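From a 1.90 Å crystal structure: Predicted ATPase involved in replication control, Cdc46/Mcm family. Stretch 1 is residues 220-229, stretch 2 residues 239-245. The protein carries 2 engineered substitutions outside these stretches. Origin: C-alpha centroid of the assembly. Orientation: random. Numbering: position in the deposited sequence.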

# COMPACT_ATOMS: atom_id res chain seq x y z
N GLU A 220 9.89 -23.21 -8.08
CA GLU A 220 10.65 -22.40 -7.12
C GLU A 220 10.39 -20.92 -7.34
O GLU A 220 10.24 -20.16 -6.39
CB GLU A 220 12.14 -22.70 -7.26
CG GLU A 220 12.44 -24.18 -7.08
CD GLU A 220 12.13 -24.62 -5.68
OE1 GLU A 220 12.72 -24.03 -4.75
OE2 GLU A 220 11.29 -25.54 -5.51
N VAL A 221 10.36 -20.51 -8.61
CA VAL A 221 10.10 -19.13 -8.96
C VAL A 221 8.73 -18.71 -8.41
O VAL A 221 8.63 -17.69 -7.73
CB VAL A 221 10.18 -18.92 -10.49
CG1 VAL A 221 9.76 -17.51 -10.85
CG2 VAL A 221 11.60 -19.21 -10.99
N GLY A 222 7.70 -19.52 -8.68
CA GLY A 222 6.35 -19.26 -8.14
C GLY A 222 6.34 -19.13 -6.62
O GLY A 222 5.66 -18.25 -6.07
N LYS A 223 7.07 -20.01 -5.94
CA LYS A 223 7.11 -19.99 -4.46
C LYS A 223 7.76 -18.71 -3.96
O LYS A 223 7.28 -18.10 -3.03
CB LYS A 223 7.85 -21.22 -3.93
CG LYS A 223 7.07 -22.55 -4.11
CD LYS A 223 7.89 -23.68 -3.56
CE LYS A 223 7.10 -24.99 -3.63
NZ LYS A 223 8.00 -26.12 -3.26
N MET A 224 8.86 -18.30 -4.59
CA MET A 224 9.53 -17.04 -4.24
C MET A 224 8.60 -15.83 -4.36
O MET A 224 8.53 -14.99 -3.46
CB MET A 224 10.73 -16.81 -5.16
CG MET A 224 11.85 -17.79 -4.98
SD MET A 224 13.18 -17.32 -6.14
CE MET A 224 14.37 -18.54 -5.62
N LEU A 225 7.91 -15.72 -5.49
CA LEU A 225 6.97 -14.62 -5.72
C LEU A 225 5.74 -14.70 -4.81
O LEU A 225 5.23 -13.66 -4.39
CB LEU A 225 6.55 -14.58 -7.19
CG LEU A 225 7.69 -14.48 -8.22
CD1 LEU A 225 7.12 -14.15 -9.58
CD2 LEU A 225 8.66 -13.41 -7.84
N ALA A 226 5.24 -15.91 -4.56
CA ALA A 226 4.15 -16.08 -3.58
C ALA A 226 4.55 -15.53 -2.20
O ALA A 226 3.84 -14.71 -1.61
CB ALA A 226 3.77 -17.54 -3.46
N LEU A 227 5.71 -15.93 -1.70
CA LEU A 227 6.15 -15.47 -0.39
C LEU A 227 6.47 -13.96 -0.41
O LEU A 227 6.23 -13.25 0.56
CB LEU A 227 7.33 -16.32 0.12
CG LEU A 227 6.97 -17.80 0.41
CD1 LEU A 227 8.22 -18.61 0.59
CD2 LEU A 227 6.06 -17.94 1.65
N GLN A 228 6.99 -13.46 -1.52
CA GLN A 228 7.14 -12.00 -1.64
C GLN A 228 5.81 -11.23 -1.41
O GLN A 228 5.78 -10.25 -0.66
CB GLN A 228 7.78 -11.60 -2.97
CG GLN A 228 7.89 -10.07 -3.12
CD GLN A 228 8.49 -9.68 -4.44
OE1 GLN A 228 8.08 -10.18 -5.49
NE2 GLN A 228 9.49 -8.78 -4.41
N LEU A 229 4.73 -11.70 -2.02
CA LEU A 229 3.41 -11.08 -1.79
C LEU A 229 3.05 -11.04 -0.31
O LEU A 229 2.60 -10.02 0.20
CB LEU A 229 2.30 -11.82 -2.56
CG LEU A 229 2.30 -11.54 -4.08
CD1 LEU A 229 1.42 -12.59 -4.78
CD2 LEU A 229 1.81 -10.14 -4.39
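Stretch 2, residues 239-245: RLHVLLA

How does stretch 2 run relative to the helix of stretch 1? It is extended throughout, and a strand from Val 242 to Ala 245. Strand and helix run roughly antiparallel, with a signed crossing angle of -152° and a closest axial approach of 9.9 Å. The backbones converge toward the C-terminal end of stretch 1: the CA atoms of Val 221 and Leu 244 lie 8.3 Å apart, those of Leu 225 and Val 242 7.4 Å, and those of Gln 228 and Leu 240 5.3 Å.

What polar contact joins them? A single hydrogen bond does: Gln 228 NE2 donates to Leu 240 O at 3.0 Å. The extended Gln 228 side chain, t at chi1 and chi2, brings its amide to the loop backbone just before the strand.

Which apolar side chains meet? Leu 225 CD2 lies 3.8 Å from Val 242 CG1 and 4.0 Å from Leu 244 CD2, so one methyl touches both strand residues. Val 221 CG1 is 4.1 Å from Leu 244 CD2. The extended backbone alternates its side chains, pointing Leu 240 and Val 242 toward the helix and His 241 and Leu 243 away.

Does Leu 240 also pack against the helix backbone? Leu 240 CD1 approaches Leu 227 O at 3.8 Å, a van der Waals contact beside the hydrogen-bonded glutamine.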

# COMPACT_ATOMS: atom_id res chain seq x y z
N ARG A 239 10.04 -6.93 4.33
CA ARG A 239 9.71 -6.99 2.92
C ARG A 239 10.79 -7.71 2.12
O ARG A 239 11.98 -7.52 2.39
CB ARG A 239 9.50 -5.56 2.40
CG ARG A 239 8.28 -4.88 3.03
CD ARG A 239 8.06 -3.48 2.49
NE ARG A 239 9.14 -2.56 2.85
CZ ARG A 239 9.24 -1.94 4.03
NH1 ARG A 239 8.34 -2.15 5.00
NH2 ARG A 239 10.25 -1.13 4.24
N LEU A 240 10.37 -8.52 1.15
CA LEU A 240 11.28 -9.29 0.30
C LEU A 240 11.43 -8.66 -1.06
O LEU A 240 10.45 -8.20 -1.66
CB LEU A 240 10.79 -10.74 0.13
CG LEU A 240 10.96 -11.69 1.32
CD1 LEU A 240 9.89 -12.76 1.30
CD2 LEU A 240 12.34 -12.32 1.29
N HIS A 241 12.66 -8.68 -1.57
CA HIS A 241 12.96 -8.14 -2.90
C HIS A 241 13.50 -9.26 -3.77
O HIS A 241 14.40 -10.00 -3.36
CB HIS A 241 13.96 -6.99 -2.79
CG HIS A 241 13.55 -5.96 -1.76
ND1 HIS A 241 12.39 -5.22 -1.88
CD2 HIS A 241 14.13 -5.57 -0.60
CE1 HIS A 241 12.27 -4.41 -0.84
NE2 HIS A 241 13.31 -4.61 -0.05
N VAL A 242 12.93 -9.39 -4.96
CA VAL A 242 13.18 -10.54 -5.83
C VAL A 242 13.54 -10.03 -7.22
O VAL A 242 12.87 -9.15 -7.76
CB VAL A 242 11.95 -11.52 -5.89
CG1 VAL A 242 12.21 -12.68 -6.84
CG2 VAL A 242 11.62 -12.09 -4.49
N LEU A 243 14.62 -10.58 -7.79
CA LEU A 243 15.01 -10.28 -9.16
C LEU A 243 14.75 -11.50 -10.03
O LEU A 243 15.31 -12.57 -9.77
CB LEU A 243 16.50 -9.93 -9.22
CG LEU A 243 17.13 -9.70 -10.61
CD1 LEU A 243 16.39 -8.61 -11.38
CD2 LEU A 243 18.62 -9.36 -10.46
N LEU A 244 13.90 -11.34 -11.04
CA LEU A 244 13.69 -12.36 -12.07
C LEU A 244 14.71 -12.18 -13.18
O LEU A 244 14.82 -11.09 -13.75
CB LEU A 244 12.31 -12.21 -12.69
CG LEU A 244 11.02 -12.41 -11.92
CD1 LEU A 244 9.91 -12.56 -12.94
CD2 LEU A 244 11.10 -13.65 -11.03
N ALA A 245 15.46 -13.24 -13.48
CA ALA A 245 16.40 -13.17 -14.58
C ALA A 245 15.99 -14.15 -15.68
O ALA A 245 16.16 -15.36 -15.54
CB ALA A 245 17.80 -13.46 -14.09